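Local structure of DNA replication licensing factor MCM related protein (Thermoplasma acidophilum, 4ME3) at residues Trp21-Phe24 with Phe25-Tyr28. The protein is the N-terminal domain of an archaeal MCM, a zinc-binding protein that probably acts, as a whole, as an ATP-driven helicase on single-stranded DNA during replication. Numbering follows the deposited sequence.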
ATOM      1  N   TRP A  21     -16.915   3.735  -4.915  1.00 14.30           N
ATOM      2  CA  TRP A  21     -15.898   4.779  -4.800  1.00 11.78           C
ATOM      3  C   TRP A  21     -16.216   5.954  -5.715  1.00 11.86           C
ATOM      4  O   TRP A  21     -16.083   7.111  -5.321  1.00 14.32           O
ATOM      5  CB  TRP A  21     -14.511   4.241  -5.155  1.00 12.36           C
ATOM      6  CG  TRP A  21     -13.812   3.538  -4.033  1.00 13.55           C
ATOM      7  CD1 TRP A  21     -13.477   2.216  -3.977  1.00 14.68           C
ATOM      8  CD2 TRP A  21     -13.359   4.118  -2.804  1.00 12.26           C
ATOM      9  NE1 TRP A  21     -12.845   1.938  -2.790  1.00 12.11           N
ATOM     10  CE2 TRP A  21     -12.757   3.089  -2.052  1.00 10.19           C
ATOM     11  CE3 TRP A  21     -13.401   5.406  -2.267  1.00 11.09           C
ATOM     12  CZ2 TRP A  21     -12.198   3.309  -0.795  1.00 11.42           C
ATOM     13  CZ3 TRP A  21     -12.849   5.624  -1.018  1.00 13.71           C
ATOM     14  CH2 TRP A  21     -12.255   4.581  -0.297  1.00 10.92           C
ATOM     15  N   ARG A  22     -16.617   5.656  -6.946  1.00 13.43           N
ATOM     16  CA  ARG A  22     -16.904   6.705  -7.923  1.00 15.38           C
ATOM     17  C   ARG A  22     -17.939   7.695  -7.396  1.00 14.71           C
ATOM     18  O   ARG A  22     -17.739   8.908  -7.462  1.00 15.16           O
ATOM     19  CB  ARG A  22     -17.391   6.101  -9.241  1.00 16.76           C
ATOM     20  CG  ARG A  22     -16.296   5.440 -10.057  1.00 19.48           C
ATOM     21  CD  ARG A  22     -16.746   5.157 -11.480  1.00 26.79           C
ATOM     22  NE  ARG A  22     -15.783   4.325 -12.191  1.00 25.54           N
ATOM     23  CZ  ARG A  22     -15.783   2.995 -12.178  1.00 30.02           C
ATOM     24  NH1 ARG A  22     -16.703   2.327 -11.495  1.00 39.53           N
ATOM     25  NH2 ARG A  22     -14.860   2.326 -12.855  1.00 39.45           N
ATOM     26  N   ASP A  23     -19.045   7.176  -6.879  1.00 12.97           N
ATOM     27  CA  ASP A  23     -20.094   8.032  -6.344  1.00 14.58           C
ATOM     28  C   ASP A  23     -19.607   8.781  -5.111  1.00 19.79           C
ATOM     29  O   ASP A  23     -19.943   9.947  -4.910  1.00 14.67           O
ATOM     30  CB  ASP A  23     -21.327   7.205  -5.989  1.00 16.16           C
ATOM     31  CG  ASP A  23     -22.198   6.905  -7.183  1.00 22.98           C
ATOM     32  OD1 ASP A  23     -22.021   7.555  -8.233  1.00 28.67           O
ATOM     33  OD2 ASP A  23     -23.068   6.016  -7.057  1.00 27.72           O
ATOM     34  N   PHE A  24     -18.810   8.110  -4.285  1.00 14.42           N
ATOM     35  CA  PHE A  24     -18.316   8.723  -3.058  1.00 11.65           C
ATOM     36  C   PHE A  24     -17.459   9.957  -3.338  1.00 13.34           C
ATOM     37  O   PHE A  24     -17.668  11.020  -2.747  1.00 11.69           O
ATOM     38  CB  PHE A  24     -17.506   7.724  -2.229  1.00 10.97           C
ATOM     39  CG  PHE A  24     -16.797   8.358  -1.075  1.00  9.40           C
ATOM     40  CD1 PHE A  24     -17.493   8.707   0.072  1.00 12.47           C
ATOM     41  CD2 PHE A  24     -15.444   8.637  -1.144  1.00  9.80           C
ATOM     42  CE1 PHE A  24     -16.846   9.309   1.132  1.00 11.52           C
ATOM     43  CE2 PHE A  24     -14.794   9.242  -0.091  1.00 11.95           C
ATOM     44  CZ  PHE A  24     -15.494   9.577   1.050  1.00 10.80           C
ATOM     45  N   PHE A  25     -16.487   9.811  -4.233  1.00 12.73           N
ATOM     46  CA  PHE A  25     -15.560  10.896  -4.521  1.00 12.94           C
ATOM     47  C   PHE A  25     -16.330  12.133  -4.966  1.00 16.47           C
ATOM     48  O   PHE A  25     -16.017  13.251  -4.558  1.00 15.32           O
ATOM     49  CB  PHE A  25     -14.563  10.490  -5.610  1.00 13.95           C
ATOM     50  CG  PHE A  25     -13.532   9.489  -5.162  1.00 12.43           C
ATOM     51  CD1 PHE A  25     -12.925   9.591  -3.918  1.00 13.46           C
ATOM     52  CD2 PHE A  25     -13.159   8.450  -5.997  1.00 14.15           C
ATOM     53  CE1 PHE A  25     -11.977   8.671  -3.518  1.00 13.28           C
ATOM     54  CE2 PHE A  25     -12.212   7.526  -5.601  1.00 12.22           C
ATOM     55  CZ  PHE A  25     -11.618   7.641  -4.360  1.00 12.27           C
ATOM     56  N   ARG A  26     -17.344  11.924  -5.800  1.00 16.76           N
ATOM     57  CA  ARG A  26     -18.150  13.030  -6.309  1.00 17.01           C
ATOM     58  C   ARG A  26     -19.040  13.624  -5.222  1.00 15.58           C
ATOM     59  O   ARG A  26     -19.010  14.831  -4.971  1.00 15.38           O
ATOM     60  CB  ARG A  26     -19.017  12.564  -7.479  1.00 17.71           C
ATOM     61  CG  ARG A  26     -19.750  13.701  -8.172  1.00 25.85           C
ATOM     62  CD  ARG A  26     -20.738  13.206  -9.219  1.00 37.46           C
ATOM     63  NE  ARG A  26     -20.822  11.748  -9.284  1.00 39.81           N
ATOM     64  CZ  ARG A  26     -20.045  10.977 -10.040  1.00 44.45           C
ATOM     65  NH1 ARG A  26     -19.098  11.509 -10.805  1.00 44.58           N
ATOM     66  NH2 ARG A  26     -20.210   9.662 -10.029  1.00 45.48           N
ATOM     67  N   LEU A  27     -19.833  12.769  -4.584  1.00 13.38           N
ATOM     68  CA  LEU A  27     -20.803  13.204  -3.582  1.00 12.74           C
ATOM     69  C   LEU A  27     -20.175  14.030  -2.471  1.00 19.63           C
ATOM     70  O   LEU A  27     -20.746  15.029  -2.043  1.00 17.04           O
ATOM     71  CB  LEU A  27     -21.498  11.997  -2.952  1.00 16.92           C
ATOM     72  CG  LEU A  27     -22.800  11.509  -3.572  1.00 28.74           C
ATOM     73  CD1 LEU A  27     -23.256  10.266  -2.828  1.00 22.65           C
ATOM     74  CD2 LEU A  27     -23.874  12.593  -3.524  1.00 20.18           C
ATOM     75  N   TYR A  28     -19.004  13.610  -1.995  1.00 13.71           N
ATOM     76  CA  TYR A  28     -18.390  14.255  -0.838  1.00 12.89           C
ATOM     77  C   TYR A  28     -17.318  15.285  -1.187  1.00 14.68           C
ATOM     78  O   TYR A  28     -16.598  15.763  -0.310  1.00 16.43           O
ATOM     79  CB  TYR A  28     -17.875  13.197   0.143  1.00 13.97           C
ATOM     80  CG  TYR A  28     -19.016  12.626   0.944  1.00 13.99           C
ATOM     81  CD1 TYR A  28     -19.811  11.611   0.430  1.00 13.94           C
ATOM     82  CD2 TYR A  28     -19.343  13.146   2.188  1.00 17.06           C
ATOM     83  CE1 TYR A  28     -20.872  11.110   1.142  1.00 16.13           C
ATOM     84  CE2 TYR A  28     -20.407  12.649   2.908  1.00 15.41           C
ATOM     85  CZ  TYR A  28     -21.167  11.633   2.380  1.00 15.88           C
ATOM     86  OH  TYR A  28     -22.231  11.136   3.092  1.00 19.10           O
TER
HETATM   87  O   HOH W   1     -22.779  10.754  -7.145  1.00 32.66           O
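W21 and F25, one turn apart on the last turns of helix 14-27, lay their rings nearly parallel but slid apart, planes at 23°, so that little more than the rims overlap. The closest approach between the two rings is W21 CE3 to F25 CZ at 3.5 Å. F25 CG stands anti to its own carbonyl carbon (chi1 -72°), which swings the ring back along the helix to W21. F24 takes the other rotamer, CG anti to the backbone N, which brings its CD1 to Y28 CD1 at 3.7 Å in a second slid pair. With F24 CD2 against F25 CD1 at 3.9 Å, the four rings form one aromatic cluster. Replacing F25 by an alanine would probably open a gap against W21 CE3 and F24 CD2.

F25 N donates to W21 O at 2.9 Å and L27 N to D23 O at 2.8 Å, the R26 N to R22 O bond between them being weak. The solvent side is looser. A weak salt bridge joins R26 NH2 to D23 OD1 at 3.3 Å; the carboxylate oxygen lies at the guanidinium edge, the two planes 76° apart, while R22 O sits over one guanidinium face. One water accepts from R26 NE at 3.1 Å and donates weakly to D23 OD1, bridging the two.

On the buried side, F25 packs on V79, I80 and Y84 of helix 69-84 and on L47 and V49 of strand 46-50, W21 NE1 bonds to Y72 O, and F24 and Y28 lean on helix 51-57, fastening the helix end into the helical part of the MCM N-terminal domain.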